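Local coordinates for benzoylformate Decarboxylase (PDB 4K9Q), which probably decarboxylates benzoylformate to benzaldehyde and carbon dioxide, using thiamine diphosphate together with a magnesium ion, at residues S49-A54 with T90-T95; V67-G72 with G76-C81. One frame throughout, in Å; residues are numbered along the deposited sequence.

Both contacts are buried and share the parallel sheet of the N-terminal TPP-binding domain, where strands 66-69 and 93-98 lie side by side. Contact 1 has no hydrogen bond across it: apolar side chains, with leucine methyls against helix carbonyls, set helix 47-61 against the start of the second of these strands. Contact 2, close by, mixes one apolar touch with a backbone hydrogen bond where strand 66-69 gives way to helix 71-77, and its H70 and N77 reach a thiamine diphosphate. The two are physically continuous: A54 and V51 of the helix pack on V67 and A78, and the backbones of T95, V67 and I69 are probably hydrogen-bonded, with T95 N 2.7 Å from V67 O.

Contact 1. Residues S49-A54 with T90-T95; sequences SVVAIA and TPLIIT
L92 faces helix 47-61 with its forked end, one methyl set against V51 and the other against A54, residues three apart on the helix. Here the packing is tightest. CD2 of L92 lies 3.5 Å from the carbonyl oxygen O of A54 and 4.0 Å from A54 CB, so this branch rests on backbone and side chain at once. CD1, the branch that prolongs the chain (chi2 -176°), comes to 3.8 Å from V51 O and to 4.1 Å from V51 CG1, the two side chains meeting at a slant. V51 holds CG1 anti to its own backbone nitrogen (chi1 171°), which brings that methyl to the leucine.

This is helix-on-sheet packing in an alpha/beta fold with strand order 2-1-3-4-6-5: the helix runs on to strand 66-69, the neighbour of strand 93-98, and its other side meets P405 and L412 of helix 403-417. With an alanine at the position of L92 both methyls go, which would probably open a gap between helix and sheet and leave V51 CG1 and A54 CB without their shared partner.

Packing is looser further along the strand, where I94 leaves the strand to one side of the helix and only its end approaches, CD1 stopping 4.5 Å from V51 CG2. Even this looser part is buried, so the contact has no solvent-facing side among its touching residues. Before the strand, P91 centres an inverse gamma turn, and T90 OG1 is hydrogen-bonded to D55 OD1, tying the loop to the next residue of the helix.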
loop_
_atom_site.group_PDB
_atom_site.type_symbol
_atom_site.label_atom_id
_atom_site.label_comp_id
_atom_site.label_asym_id
_atom_site.label_seq_id
_atom_site.Cartn_x
_atom_site.Cartn_y
_atom_site.Cartn_z
ATOM N N SER A 49 -18.222 12.301 -12.750
ATOM C CA SER A 49 -18.353 13.400 -13.709
ATOM C C SER A 49 -17.388 14.537 -13.374
ATOM O O SER A 49 -16.799 15.134 -14.272
ATOM C CB SER A 49 -19.793 13.912 -13.782
ATOM O OG SER A 49 -20.608 13.005 -14.521
ATOM N N VAL A 50 -17.229 14.836 -12.087
ATOM C CA VAL A 50 -16.294 15.879 -11.656
ATOM C C VAL A 50 -14.896 15.651 -12.245
ATOM O O VAL A 50 -14.313 16.539 -12.874
ATOM C CB VAL A 50 -16.184 15.927 -10.126
ATOM C CG1 VAL A 50 -15.052 16.863 -9.705
ATOM C CG2 VAL A 50 -17.526 16.371 -9.502
ATOM N N VAL A 51 -14.374 14.444 -12.058
ATOM C CA VAL A 51 -13.030 14.127 -12.522
ATOM C C VAL A 51 -12.952 14.144 -14.053
ATOM O O VAL A 51 -12.018 14.710 -14.625
ATOM C CB VAL A 51 -12.557 12.784 -11.952
ATOM C CG1 VAL A 51 -11.239 12.337 -12.614
ATOM C CG2 VAL A 51 -12.367 12.917 -10.443
ATOM N N ALA A 52 -13.934 13.547 -14.720
ATOM C CA ALA A 52 -13.894 13.500 -16.186
ATOM C C ALA A 52 -14.028 14.886 -16.849
ATOM O O ALA A 52 -13.389 15.161 -17.858
ATOM C CB ALA A 52 -14.942 12.519 -16.727
ATOM N N ILE A 53 -14.869 15.746 -16.287
ATOM C CA ILE A 53 -14.987 17.128 -16.765
ATOM C C ILE A 53 -13.626 17.828 -16.643
ATOM O O ILE A 53 -13.142 18.474 -17.586
ATOM C CB ILE A 53 -16.064 17.882 -15.969
ATOM C CG1 ILE A 53 -17.448 17.316 -16.305
ATOM C CG2 ILE A 53 -16.026 19.383 -16.275
ATOM C CD1 ILE A 53 -18.558 17.843 -15.383
ATOM N N ALA A 54 -13.008 17.708 -15.476
ATOM C CA ALA A 54 -11.686 18.287 -15.263
ATOM C C ALA A 54 -10.652 17.725 -16.249
ATOM O O ALA A 54 -9.809 18.455 -16.762
ATOM C CB ALA A 54 -11.233 18.066 -13.817
ATOM N N THR A 90 -3.176 12.844 -17.772
ATOM C CA THR A 90 -3.675 14.204 -17.590
ATOM C C THR A 90 -3.229 14.717 -16.235
ATOM O O THR A 90 -3.420 14.049 -15.229
ATOM C CB THR A 90 -5.207 14.225 -17.631
ATOM O OG1 THR A 90 -5.658 13.553 -18.814
ATOM C CG2 THR A 90 -5.741 15.663 -17.596
ATOM N N PRO A 91 -2.632 15.916 -16.206
ATOM C CA PRO A 91 -2.057 16.453 -14.967
ATOM C C PRO A 91 -3.093 17.090 -14.021
ATOM O O PRO A 91 -2.958 18.265 -13.682
ATOM C CB PRO A 91 -1.065 17.498 -15.480
ATOM C CG PRO A 91 -1.655 17.976 -16.773
ATOM C CD PRO A 91 -2.350 16.773 -17.375
ATOM N N LEU A 92 -4.091 16.320 -13.591
ATOM C CA LEU A 92 -5.093 16.831 -12.658
ATOM C C LEU A 92 -4.533 16.917 -11.246
ATOM O O LEU A 92 -3.758 16.051 -10.815
ATOM C CB LEU A 92 -6.324 15.923 -12.644
ATOM C CG LEU A 92 -7.051 15.754 -13.961
ATOM C CD1 LEU A 92 -8.295 14.890 -13.723
ATOM C CD2 LEU A 92 -7.426 17.144 -14.539
ATOM N N ILE A 93 -4.923 17.965 -10.527
ATOM C CA ILE A 93 -4.627 18.039 -9.104
ATOM C C ILE A 93 -5.897 17.681 -8.343
ATOM O O ILE A 93 -6.825 18.502 -8.226
ATOM C CB ILE A 93 -4.098 19.426 -8.712
ATOM C CG1 ILE A 93 -2.796 19.706 -9.473
ATOM C CG2 ILE A 93 -3.867 19.504 -7.197
ATOM C CD1 ILE A 93 -2.243 21.107 -9.260
ATOM N N ILE A 94 -5.951 16.442 -7.861
ATOM C CA ILE A 94 -7.131 15.958 -7.155
ATOM C C ILE A 94 -7.049 16.359 -5.693
ATOM O O ILE A 94 -6.115 15.972 -4.990
ATOM C CB ILE A 94 -7.274 14.423 -7.225
ATOM C CG1 ILE A 94 -7.154 13.887 -8.667
ATOM C CG2 ILE A 94 -8.597 13.999 -6.562
ATOM C CD1 ILE A 94 -8.195 14.392 -9.634
ATOM N N THR A 95 -8.015 17.142 -5.222
ATOM C CA THR A 95 -8.038 17.498 -3.811
ATOM C C THR A 95 -9.309 16.987 -3.160
ATOM O O THR A 95 -10.379 17.034 -3.755
ATOM C CB THR A 95 -7.907 19.017 -3.580
ATOM O OG1 THR A 95 -9.112 19.685 -3.984
ATOM C CG2 THR A 95 -6.734 19.566 -4.372
#

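Contact 2. Residues V67-G72 with G76-C81; sequences VNIHTG and GNAMGC. With TPP (thiamine diphosphate), chain D.
I69 and A78 meet through methyl groups, CD1 of the isoleucine 4.0 Å from CB of the alanine. The isoleucine reaches this far with CG1 lying between its backbone nitrogen and carbonyl carbon (chi1 60°). Beside them, G76 N donates to G72 O at 2.8 Å, a fairly straight bond (154° at the hydrogen) that forms a turn of helix 71-77.

On the cofactor side, the H70 ring has T71 CG2 over one face and TPP C7' over the other, while H70 CD2 comes 3.3 Å from TPP C4' of the pyrimidine. N77 ND2 approaches the TPP methyl CM2 to 3.3 Å.

Carboxylates hold both groups: E28 OE1 is hydrogen-bonded to H70 ND1, and E47 OE1, probably the conserved glutamate of this enzyme family, to N77 ND2. The same cofactor is hydrogen-bonded to S375, G430 and I461 of the second subunit, placing it at the subunit interface usual for this enzyme family, and N77 packs on L400 there. Strand 66-69 lies in the sheet between strands 19-22 and 93-98, with helices 71-77 and 79-88 following it in turn.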
loop_
_atom_site.group_PDB
_atom_site.type_symbol
_atom_site.label_atom_id
_atom_site.label_comp_id
_atom_site.label_asym_id
_atom_site.label_seq_id
_atom_site.Cartn_x
_atom_site.Cartn_y
_atom_site.Cartn_z
ATOM N N VAL A 67 -9.542 19.392 -9.058
ATOM C CA VAL A 67 -10.743 18.668 -8.682
ATOM C C VAL A 67 -10.886 18.841 -7.166
ATOM O O VAL A 67 -9.919 18.695 -6.428
ATOM C CB VAL A 67 -10.614 17.166 -9.051
ATOM C CG1 VAL A 67 -11.657 16.322 -8.316
ATOM C CG2 VAL A 67 -10.734 16.980 -10.565
ATOM N N ASN A 68 -12.079 19.187 -6.698
ATOM C CA ASN A 68 -12.317 19.315 -5.262
ATOM C C ASN A 68 -13.520 18.455 -4.908
ATOM O O ASN A 68 -14.647 18.756 -5.313
ATOM C CB ASN A 68 -12.556 20.780 -4.880
ATOM C CG ASN A 68 -12.638 20.995 -3.374
ATOM O OD1 ASN A 68 -13.609 21.573 -2.876
ATOM N ND2 ASN A 68 -11.616 20.549 -2.644
ATOM N N ILE A 69 -13.274 17.370 -4.179
ATOM C CA ILE A 69 -14.338 16.442 -3.827
ATOM C C ILE A 69 -14.337 16.123 -2.338
ATOM O O ILE A 69 -13.440 16.544 -1.598
ATOM C CB ILE A 69 -14.284 15.170 -4.692
ATOM C CG1 ILE A 69 -12.944 14.443 -4.515
ATOM C CG2 ILE A 69 -14.531 15.517 -6.167
ATOM C CD1 ILE A 69 -12.742 13.318 -5.534
ATOM N N HIS A 70 -15.352 15.387 -1.905
ATOM C CA HIS A 70 -15.663 15.301 -0.486
ATOM C C HIS A 70 -15.090 14.051 0.163
ATOM O O HIS A 70 -15.689 12.985 0.099
ATOM C CB HIS A 70 -17.173 15.319 -0.279
ATOM C CG HIS A 70 -17.587 15.214 1.158
ATOM N ND1 HIS A 70 -17.172 16.109 2.122
ATOM C CD2 HIS A 70 -18.388 14.322 1.789
ATOM C CE1 HIS A 70 -17.705 15.775 3.285
ATOM N NE2 HIS A 70 -18.455 14.701 3.107
ATOM N N THR A 71 -13.943 14.216 0.814
ATOM C CA THR A 71 -13.315 13.162 1.609
ATOM C C THR A 71 -13.292 11.784 0.906
ATOM O O THR A 71 -13.160 11.714 -0.322
ATOM C CB THR A 71 -13.877 13.169 3.067
ATOM O OG1 THR A 71 -13.137 12.259 3.894
ATOM C CG2 THR A 71 -15.378 12.842 3.121
ATOM N N GLY A 72 -13.349 10.696 1.666
ATOM C CA GLY A 72 -13.222 9.364 1.087
ATOM C C GLY A 72 -14.426 8.980 0.248
ATOM O O GLY A 72 -14.307 8.222 -0.719
ATOM N N GLY A 76 -13.929 8.001 -3.499
ATOM C CA GLY A 76 -14.381 6.677 -3.901
ATOM C C GLY A 76 -15.219 6.696 -5.171
ATOM O O GLY A 76 -14.957 5.938 -6.105
ATOM N N ASN A 77 -16.230 7.560 -5.213
ATOM C CA ASN A 77 -17.076 7.664 -6.404
ATOM C C ASN A 77 -16.275 8.028 -7.651
ATOM O O ASN A 77 -16.697 7.739 -8.785
ATOM C CB ASN A 77 -18.189 8.694 -6.193
ATOM C CG ASN A 77 -19.332 8.160 -5.348
ATOM O OD1 ASN A 77 -19.388 6.965 -5.048
ATOM N ND2 ASN A 77 -20.253 9.040 -4.969
ATOM N N ALA A 78 -15.143 8.699 -7.442
ATOM C CA ALA A 78 -14.315 9.175 -8.548
ATOM C C ALA A 78 -13.246 8.201 -9.058
ATOM O O ALA A 78 -12.565 8.513 -10.035
ATOM C CB ALA A 78 -13.646 10.498 -8.164
ATOM N N MET A 79 -13.063 7.054 -8.408
ATOM C CA MET A 79 -11.864 6.249 -8.679
ATOM C C MET A 79 -11.755 5.675 -10.102
ATOM O O MET A 79 -10.639 5.486 -10.618
ATOM C CB MET A 79 -11.665 5.140 -7.629
ATOM C CG MET A 79 -11.086 5.631 -6.319
ATOM S SD MET A 79 -9.487 6.450 -6.496
ATOM C CE MET A 79 -8.538 5.255 -7.436
ATOM N N GLY A 80 -12.893 5.374 -10.727
ATOM C CA GLY A 80 -12.881 4.867 -12.092
ATOM C C GLY A 80 -12.386 5.937 -13.060
ATOM O O GLY A 80 -11.527 5.695 -13.910
ATOM N N CYS A 81 -12.915 7.142 -12.934
ATOM C CA CYS A 81 -12.444 8.219 -13.785
ATOM C C CYS A 81 -11.020 8.670 -13.432
ATOM O O CYS A 81 -10.308 9.171 -14.286
ATOM C CB CYS A 81 -13.444 9.374 -13.812
ATOM S SG CYS A 81 -14.854 8.949 -14.875
HETATM N "N1'" TPP D . -20.524 13.525 -2.142
HETATM C "C2'" TPP D . -20.711 12.287 -1.546
HETATM C CM2 TPP D . -20.480 11.027 -2.326
HETATM N "N3'" TPP D . -21.096 12.189 -0.222
HETATM C "C4'" TPP D . -21.304 13.329 0.514
HETATM N "N4'" TPP D . -21.660 13.228 1.794
HETATM C "C5'" TPP D . -21.155 14.579 -0.086
HETATM C "C6'" TPP D . -20.746 14.684 -1.415
HETATM C "C7'" TPP D . -21.381 15.830 0.723
HETATM N N3 TPP D . -22.758 16.144 1.081
HETATM C C2 TPP D . -23.322 15.910 2.324
HETATM S S1 TPP D . -24.854 16.389 2.454
HETATM C C5 TPP D . -24.857 16.924 0.929
HETATM C C4 TPP D . -23.650 16.755 0.257
HETATM C CM4 TPP D . -23.370 17.159 -1.169
HETATM C C6 TPP D . -26.130 17.562 0.449
HETATM C C7 TPP D . -27.346 16.651 0.429
HETATM O O7 TPP D . -28.326 17.370 -0.284
HETATM P PA TPP D . -29.819 16.802 -0.471
HETATM O O1A TPP D . -29.745 15.334 -0.777
HETATM O O2A TPP D . -30.525 17.551 -1.556
HETATM O O3A TPP D . -30.467 16.914 0.996
HETATM P PB TPP D . -30.923 18.236 1.789
HETATM O O1B TPP D . -29.788 18.597 2.692
HETATM O O2B TPP D . -32.146 17.839 2.585
HETATM O O3B TPP D . -31.197 19.365 0.848
#